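Local atomic coordinates of DUF4974 domain-containing protein (Parabacteroides distasonis, PDB entry 4M0N), a protein that probably acts as a membrane-bound anti-sigma factor of the FecR family, represented here by a fragment with its FecR region and FecR C-terminal domain. Residues E63-A68 against Y101-L106; T84-V89 against E105-S110. The protein carries 1 engineered substitution. One frame throughout, in Å; residues are numbered along the deposited sequence.

Contact 1 of 2, residues E63-A68 against Y101-L106; sequences EMEGEA and YQEDEL
The Tyr101 ring carries Gly66 CA on one face, 3.7 Å from the ring centroid in a CH-pi contact, with the Glu67 backbone N above the same face, toward the rim. At its edge, in plane, lies a water. The Glu67 side chain meets the phenol end, whose OH is hydrogen-bonded to Ala45 O; Glu67 CB lies 3.4 Å from Tyr101 CE2, while the carboxylate is turned steeply to the ring and bonds to Asn97 and Asn44. The Glu65 carboxylate stacks on the Gln102 amide, the planes only 8° apart and Glu65 OE1 3.7 Å from Gln102 CD. The bend of Glu65 at chi2 (-85°) swings CD, the carboxylate carbon, toward the beta turn of Tyr101 to Asp104. There the Gln102 backbone N donates a nearly straight 2.9 Å bond to Glu65 OE2, on its anti side and 31° out of the carboxylate plane. The water donates to both Glu65 OE2 (2.6 Å) and Glu103 OE1 (2.7 Å), bridging two like charges whose oxygens are 4.0 Å apart. Arg176 pairs with Glu103 and makes a cation-pi contact with Tyr101. A bound magnesium ion lies about 4 Å from the Glu65 side chain (nearest atoms), and Tyr101 packs near Gly46, a magnesium-binding residue, so the contact borders a metal site. Cations and donors here are consistent with Glu65 and Glu103 both being ionised despite their proximity.

Contact 2 of 2, residues T84-V89 against E105-S110; sequences TRQADV and ELMAVS
Met107 reaches the 84-89 segment because its CG stands anti to the backbone N (chi1 175°) and the chain then bends at chi2 (-93°). The terminal CE rests 4.0 Å from Ala87 CB and 3.7 Å from Thr84 OG1, while the root of the same side chain meets Gln86. Gln86 and Met107 run past each other in opposite directions, bringing Gln86 NE2 to 3.8 Å from Met107 CB; this amide nitrogen finds its polar partner in Asn137. Farther along, Val89 and Val109 reach tip to tip, their CG2 methyls 3.8 Å apart. No hydrogen bond joins the two segments, and the largely apolar contact instead faces a turn braced from within. The Thr84 hydroxyl donates to Ala87 O at 2.7 Å, in the carbonyl plane and on a lone pair. The same oxygen also receives Thr84 N, so two bonds from one residue grip it, and the one from OG1 holds the hydroxyl beside the methionine methyl. With Gln86 CA 7.9 Å from Met107 CA, the layer between the backbones is made of side chains. Strand 88-91 belongs to the mixed sheet and strand 106-111 to the antiparallel one, making this part of the buried interface between two sheets; Val118 of strand 116-120 touches Ala87 and Val109, and strand 94-100 adds Val98, Ala100 and Phe96 around Thr84, Gln86, Met107 and Val89.

Contacts 1 and 2 have centres 7 Å apart in the FecR region, and the sequence alternates between them: 63-68, 84-89, 101-106, then 105-110, the last two sharing Glu105 and Leu106. They touch directly where Met64 O packs 3.6 Å from Thr84 CG2. Both involve the mixed sheet and the antiparallel sheet. Contact 1 lies where the chain turns a corner at Gly66, passing from strand 60-65 of one to strand 67-72 of the other; contact 2 is part of the packing between the two. Asn137 bonds to both Asp104 and Gln86. Given their closeness, the polar corner near the magnesium ion lies directly beside buried packing between the sheets.

Contact 1 of 2, residues E63-A68 against Y101-L106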
ATOM      1  N   GLU A  63       7.635 -13.250   1.618  1.00 15.59           N
ATOM      2  CA  GLU A  63       8.038 -12.082   2.401  1.00 16.14           C
ATOM      3  C   GLU A  63       7.933 -10.881   1.510  1.00 15.55           C
ATOM      4  O   GLU A  63       8.295 -10.939   0.334  1.00 16.32           O
ATOM      5  CB  GLU A  63       9.473 -12.201   2.936  1.00 18.17           C
ATOM      6  CG  GLU A  63       9.645 -13.229   4.046  1.00 20.08           C
ATOM      7  CD  GLU A  63      11.089 -13.339   4.525  1.00 27.06           C
ATOM      8  OE1 GLU A  63      11.993 -12.841   3.842  1.00 27.55           O
ATOM      9  OE2 GLU A  63      11.309 -13.956   5.575  1.00 30.76           O
ATOM     10  N   MET A  64       7.402  -9.784   2.041  1.00 15.99           N
ATOM     11  CA  MET A  64       7.207  -8.628   1.236  1.00 14.90           C
ATOM     12  C   MET A  64       7.409  -7.360   2.033  1.00 14.92           C
ATOM     13  O   MET A  64       7.078  -7.293   3.215  1.00 14.43           O
ATOM     14  CB  MET A  64       5.791  -8.672   0.645  1.00 16.23           C
ATOM     15  CG  MET A  64       5.543  -7.613  -0.399  1.00 18.24           C
ATOM     16  SD  MET A  64       4.858  -6.054   0.190  1.00 20.83           S
ATOM     17  CE  MET A  64       3.264  -6.647   0.772  1.00 19.50           C
ATOM     18  N   GLU A  65       7.985  -6.363   1.382  1.00 13.77           N
ATOM     19  CA  GLU A  65       8.059  -5.015   1.874  1.00 15.12           C
ATOM     20  C   GLU A  65       7.675  -4.080   0.743  1.00 14.87           C
ATOM     21  O   GLU A  65       8.226  -4.174  -0.377  1.00 16.15           O
ATOM     22  CB  GLU A  65       9.475  -4.737   2.395  1.00 15.43           C
ATOM     23  CG  GLU A  65       9.678  -3.360   2.976  1.00 15.94           C
ATOM     24  CD  GLU A  65       9.998  -2.343   1.909  1.00 18.51           C
ATOM     25  OE1 GLU A  65      10.972  -2.551   1.119  1.00 19.12           O
ATOM     26  OE2 GLU A  65       9.299  -1.334   1.866  1.00 16.65           O
ATOM     27  N   GLY A  66       6.679  -3.234   0.999  1.00 14.13           N
ATOM     28  CA  GLY A  66       6.072  -2.387  -0.035  1.00 12.46           C
ATOM     29  C   GLY A  66       4.593  -2.659  -0.078  1.00 12.68           C
ATOM     30  O   GLY A  66       3.996  -2.977   0.953  1.00 13.68           O
ATOM     31  N   GLU A  67       4.005  -2.612  -1.272  1.00 12.76           N
ATOM     32  CA  GLU A  67       2.570  -2.835  -1.430  1.00 12.13           C
ATOM     33  C   GLU A  67       2.287  -3.831  -2.509  1.00 13.14           C
ATOM     34  O   GLU A  67       2.858  -3.749  -3.606  1.00 13.45           O
ATOM     35  CB  GLU A  67       1.861  -1.500  -1.730  1.00 12.30           C
ATOM     36  CG  GLU A  67       0.360  -1.727  -1.984  1.00 14.11           C
ATOM     37  CD  GLU A  67      -0.404  -0.436  -2.101  1.00 15.57           C
ATOM     38  OE1 GLU A  67       0.144   0.583  -2.644  1.00 16.54           O
ATOM     39  OE2 GLU A  67      -1.570  -0.399  -1.620  1.00 15.55           O
ATOM     40  N   ALA A  68       1.442  -4.823  -2.196  1.00 13.78           N
ATOM     41  CA  ALA A  68       1.065  -5.832  -3.170  1.00 12.78           C
ATOM     42  C   ALA A  68      -0.361  -6.255  -2.941  1.00 12.28           C
ATOM     43  O   ALA A  68      -0.838  -6.271  -1.809  1.00 12.84           O
ATOM     44  CB  ALA A  68       1.979  -7.049  -3.045  1.00 13.11           C
ATOM     45  N   TYR A 101       5.007  -0.330   3.183  1.00 12.51           N
ATOM     46  CA  TYR A 101       6.262   0.299   2.782  1.00 12.60           C
ATOM     47  C   TYR A 101       7.036   0.634   4.060  1.00 14.40           C
ATOM     48  O   TYR A 101       6.525   1.287   4.998  1.00 14.98           O
ATOM     49  CB  TYR A 101       6.022   1.581   1.980  1.00 12.71           C
ATOM     50  CG  TYR A 101       5.510   1.353   0.595  1.00 12.39           C
ATOM     51  CD1 TYR A 101       6.371   1.040  -0.451  1.00 12.97           C
ATOM     52  CD2 TYR A 101       4.158   1.444   0.320  1.00 11.48           C
ATOM     53  CE1 TYR A 101       5.907   0.833  -1.737  1.00 12.67           C
ATOM     54  CE2 TYR A 101       3.699   1.261  -0.955  1.00 11.45           C
ATOM     55  CZ  TYR A 101       4.556   0.940  -1.972  1.00 11.45           C
ATOM     56  OH  TYR A 101       4.064   0.773  -3.233  1.00 13.58           O
ATOM     57  N   GLN A 102       8.293   0.217   4.075  1.00 15.91           N
ATOM     58  CA  GLN A 102       9.123   0.439   5.258  1.00 17.09           C
ATOM     59  C   GLN A 102       9.358   1.913   5.561  1.00 17.97           C
ATOM     60  O   GLN A 102       9.502   2.284   6.752  1.00 18.60           O
ATOM     61  CB  GLN A 102      10.424  -0.385   5.176  1.00 19.87           C
ATOM     62  CG  GLN A 102      11.428   0.061   4.140  1.00 22.15           C
ATOM     63  CD  GLN A 102      12.638  -0.886   3.974  1.00 27.14           C
ATOM     64  OE1 GLN A 102      12.795  -1.926   4.647  1.00 26.96           O
ATOM     65  NE2 GLN A 102      13.498  -0.511   3.071  1.00 26.41           N
ATOM     66  N   GLU A 103       9.327   2.762   4.530  1.00 17.69           N
ATOM     67  CA  GLU A 103       9.424   4.224   4.702  1.00 20.23           C
ATOM     68  C   GLU A 103       8.164   4.990   5.158  1.00 20.13           C
ATOM     69  O   GLU A 103       8.225   6.211   5.384  1.00 21.33           O
ATOM     70  CB  GLU A 103       9.948   4.873   3.411  1.00 22.15           C
ATOM     71  CG  GLU A 103       9.030   4.813   2.203  1.00 25.51           C
ATOM     72  CD  GLU A 103       9.300   3.657   1.269  1.00 26.51           C
ATOM     73  OE1 GLU A 103       9.832   2.604   1.814  1.00 21.75           O
ATOM     74  OE2 GLU A 103       8.997   3.825   0.008  1.00 19.94           O
ATOM     75  N   ASP A 104       7.026   4.313   5.289  1.00 16.80           N
ATOM     76  CA  ASP A 104       5.758   4.988   5.557  1.00 16.13           C
ATOM     77  C   ASP A 104       5.417   4.883   7.043  1.00 18.69           C
ATOM     78  O   ASP A 104       5.829   3.950   7.723  1.00 17.52           O
ATOM     79  CB  ASP A 104       4.600   4.353   4.785  1.00 16.26           C
ATOM     80  CG  ASP A 104       4.609   4.668   3.285  1.00 16.13           C
ATOM     81  OD1 ASP A 104       5.584   5.299   2.796  1.00 17.35           O
ATOM     82  OD2 ASP A 104       3.609   4.266   2.601  1.00 17.54           O
ATOM     83  N   GLU A 105       4.625   5.826   7.501  1.00 18.75           N
ATOM     84  CA  GLU A 105       4.155   5.826   8.880  0.50 20.43           C
ATOM     85  C   GLU A 105       3.054   4.785   9.085  1.00 17.79           C
ATOM     86  O   GLU A 105       2.872   4.315  10.202  1.00 18.61           O
ATOM     87  CB  GLU A 105       3.695   7.226   9.334  0.50 24.30           C
ATOM     88  CG  GLU A 105       2.449   7.795   8.675  0.50 25.69           C
ATOM     89  CD  GLU A 105       1.895   9.016   9.398  0.50 28.74           C
ATOM     90  OE1 GLU A 105       2.686   9.916   9.756  0.50 32.03           O
ATOM     91  OE2 GLU A 105       0.660   9.075   9.606  0.50 34.19           O
ATOM     92  N   LEU A 106       2.332   4.417   8.026  1.00 16.65           N
ATOM     93  CA  LEU A 106       1.238   3.476   8.169  1.00 16.60           C
ATOM     94  C   LEU A 106       1.435   2.209   7.371  1.00 17.03           C
ATOM     95  O   LEU A 106       2.059   2.231   6.302  1.00 19.45           O
ATOM     96  CB  LEU A 106      -0.078   4.100   7.732  1.00 20.67           C
ATOM     97  CG  LEU A 106      -0.493   5.434   8.340  1.00 24.58           C
ATOM     98  CD1 LEU A 106      -1.728   5.999   7.642  1.00 29.96           C
ATOM     99  CD2 LEU A 106      -0.757   5.225   9.813  1.00 24.70           C
TER
HETATM  100  O   HOH W   1       9.729   0.512   0.091  1.00 17.15           O

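Contact 2 of 2, residues T84-V89 against E105-S110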
ATOM      1  N   THR A  84       5.299  -9.699   6.540  1.00 14.78           N
ATOM      2  CA  THR A  84       5.865  -8.386   6.584  1.00 13.49           C
ATOM      3  C   THR A  84       6.504  -8.146   7.945  1.00 14.34           C
ATOM      4  O   THR A  84       6.291  -8.886   8.911  1.00 15.67           O
ATOM      5  CB  THR A  84       4.824  -7.305   6.338  1.00 12.71           C
ATOM      6  OG1 THR A  84       3.979  -7.187   7.495  1.00 12.62           O
ATOM      7  CG2 THR A  84       4.007  -7.596   5.114  1.00 12.81           C
ATOM      8  N   ARG A  85       7.304  -7.101   8.001  1.00 15.20           N
ATOM      9  CA  ARG A  85       7.969  -6.795   9.243  1.00 17.93           C
ATOM     10  C   ARG A  85       6.967  -6.670  10.393  1.00 18.89           C
ATOM     11  O   ARG A  85       7.253  -7.133  11.496  1.00 20.57           O
ATOM     12  CB  ARG A  85       8.804  -5.525   9.115  1.00 19.54           C
ATOM     13  CG  ARG A  85       9.622  -5.221  10.374  1.00 24.10           C
ATOM     14  CD  ARG A  85      10.317  -3.862  10.314  1.00 28.63           C
ATOM     15  NE  ARG A  85       9.395  -2.720  10.214  1.00 29.64           N
ATOM     16  CZ  ARG A  85       8.809  -2.087  11.236  1.00 38.12           C
ATOM     17  NH1 ARG A  85       9.019  -2.459  12.497  1.00 38.93           N
ATOM     18  NH2 ARG A  85       7.999  -1.058  10.996  1.00 45.46           N
ATOM     19  N   GLN A  86       5.829  -6.027  10.128  1.00 17.75           N
ATOM     20  CA  GLN A  86       4.852  -5.673  11.148  1.00 19.81           C
ATOM     21  C   GLN A  86       3.902  -6.818  11.508  1.00 18.63           C
ATOM     22  O   GLN A  86       3.337  -6.836  12.605  1.00 19.61           O
ATOM     23  CB  GLN A  86       4.029  -4.504  10.659  1.00 23.19           C
ATOM     24  CG  GLN A  86       4.857  -3.250  10.400  1.00 25.30           C
ATOM     25  CD  GLN A  86       5.183  -3.036   8.929  1.00 21.65           C
ATOM     26  OE1 GLN A  86       5.359  -4.001   8.149  1.00 18.92           O
ATOM     27  NE2 GLN A  86       5.303  -1.762   8.545  1.00 20.58           N
ATOM     28  N   ALA A  87       3.687  -7.720  10.550  1.00 15.18           N
ATOM     29  CA  ALA A  87       2.564  -8.639  10.647  1.00 14.00           C
ATOM     30  C   ALA A  87       2.682  -9.752   9.674  1.00 14.45           C
ATOM     31  O   ALA A  87       3.222  -9.593   8.583  1.00 15.38           O
ATOM     32  CB  ALA A  87       1.264  -7.915  10.340  1.00 14.24           C
ATOM     33  N   ASP A  88       2.118 -10.882  10.049  1.00 13.31           N
ATOM     34  CA  ASP A  88       1.828 -11.906   9.071  1.00 14.61           C
ATOM     35  C   ASP A  88       0.381 -11.805   8.658  1.00 15.44           C
ATOM     36  O   ASP A  88      -0.517 -11.692   9.507  1.00 18.46           O
ATOM     37  CB  ASP A  88       2.023 -13.303   9.662  1.00 15.19           C
ATOM     38  CG  ASP A  88       3.482 -13.728   9.815  1.00 18.92           C
ATOM     39  OD1 ASP A  88       4.392 -13.093   9.275  1.00 18.41           O
ATOM     40  OD2 ASP A  88       3.735 -14.809  10.420  1.00 24.33           O
ATOM     41  N   VAL A  89       0.125 -11.945   7.362  1.00 14.08           N
ATOM     42  CA  VAL A  89      -1.234 -12.015   6.885  1.00 14.67           C
ATOM     43  C   VAL A  89      -1.455 -13.431   6.387  1.00 16.09           C
ATOM     44  O   VAL A  89      -0.789 -13.878   5.439  1.00 17.41           O
ATOM     45  CB  VAL A  89      -1.474 -10.996   5.762  1.00 15.83           C
ATOM     46  CG1 VAL A  89      -2.906 -11.080   5.284  1.00 16.33           C
ATOM     47  CG2 VAL A  89      -1.074  -9.607   6.242  1.00 17.76           C
ATOM     48  N   GLU A 105       4.625   5.826   7.501  1.00 18.75           N
ATOM     49  CA  GLU A 105       4.155   5.826   8.880  0.50 20.43           C
ATOM     50  C   GLU A 105       3.054   4.785   9.085  1.00 17.79           C
ATOM     51  O   GLU A 105       2.872   4.315  10.202  1.00 18.61           O
ATOM     52  CB  GLU A 105       3.695   7.226   9.334  0.50 24.30           C
ATOM     53  CG  GLU A 105       2.449   7.795   8.675  0.50 25.69           C
ATOM     54  CD  GLU A 105       1.895   9.016   9.398  0.50 28.74           C
ATOM     55  OE1 GLU A 105       2.686   9.916   9.756  0.50 32.03           O
ATOM     56  OE2 GLU A 105       0.660   9.075   9.606  0.50 34.19           O
ATOM     57  N   LEU A 106       2.332   4.417   8.026  1.00 16.65           N
ATOM     58  CA  LEU A 106       1.238   3.476   8.169  1.00 16.60           C
ATOM     59  C   LEU A 106       1.435   2.209   7.371  1.00 17.03           C
ATOM     60  O   LEU A 106       2.059   2.231   6.302  1.00 19.45           O
ATOM     61  CB  LEU A 106      -0.078   4.100   7.732  1.00 20.67           C
ATOM     62  CG  LEU A 106      -0.493   5.434   8.340  1.00 24.58           C
ATOM     63  CD1 LEU A 106      -1.728   5.999   7.642  1.00 29.96           C
ATOM     64  CD2 LEU A 106      -0.757   5.225   9.813  1.00 24.70           C
ATOM     65  N   MET A 107       0.892   1.110   7.898  1.00 14.11           N
ATOM     66  CA  MET A 107       0.754  -0.141   7.195  1.00 13.67           C
ATOM     67  C   MET A 107      -0.731  -0.519   7.215  1.00 13.74           C
ATOM     68  O   MET A 107      -1.420  -0.233   8.172  1.00 14.45           O
ATOM     69  CB  MET A 107       1.607  -1.183   7.902  1.00 15.98           C
ATOM     70  CG  MET A 107       1.513  -2.585   7.399  1.00 19.59           C
ATOM     71  SD  MET A 107       0.298  -3.607   8.232  1.00 25.94           S
ATOM     72  CE  MET A 107       0.857  -5.162   7.535  1.00 24.40           C
ATOM     73  N   ALA A 108      -1.229  -1.060   6.119  1.00 12.67           N
ATOM     74  CA  ALA A 108      -2.643  -1.426   6.061  1.00 13.77           C
ATOM     75  C   ALA A 108      -2.874  -2.682   5.266  1.00 14.56           C
ATOM     76  O   ALA A 108      -2.275  -2.892   4.192  1.00 13.51           O
ATOM     77  CB  ALA A 108      -3.489  -0.318   5.467  1.00 15.33           C
ATOM     78  N   VAL A 109      -3.781  -3.508   5.793  1.00 13.84           N
ATOM     79  CA  VAL A 109      -4.257  -4.697   5.118  1.00 13.28           C
ATOM     80  C   VAL A 109      -5.749  -4.542   4.872  1.00 12.66           C
ATOM     81  O   VAL A 109      -6.499  -4.207   5.777  1.00 13.49           O
ATOM     82  CB  VAL A 109      -4.010  -5.957   5.980  1.00 14.43           C
ATOM     83  CG1 VAL A 109      -4.577  -7.203   5.327  1.00 14.69           C
ATOM     84  CG2 VAL A 109      -2.513  -6.096   6.273  1.00 15.70           C
ATOM     85  N   SER A 110      -6.150  -4.730   3.620  1.00 12.71           N
ATOM     86  CA  SER A 110      -7.522  -4.432   3.167  1.00 13.69           C
ATOM     87  C   SER A 110      -8.026  -5.611   2.365  1.00 13.77           C
ATOM     88  O   SER A 110      -7.377  -6.045   1.414  1.00 14.15           O
ATOM     89  CB  SER A 110      -7.530  -3.199   2.287  1.00 14.72           C
ATOM     90  OG  SER A 110      -6.856  -2.082   2.874  1.00 14.56           O
TER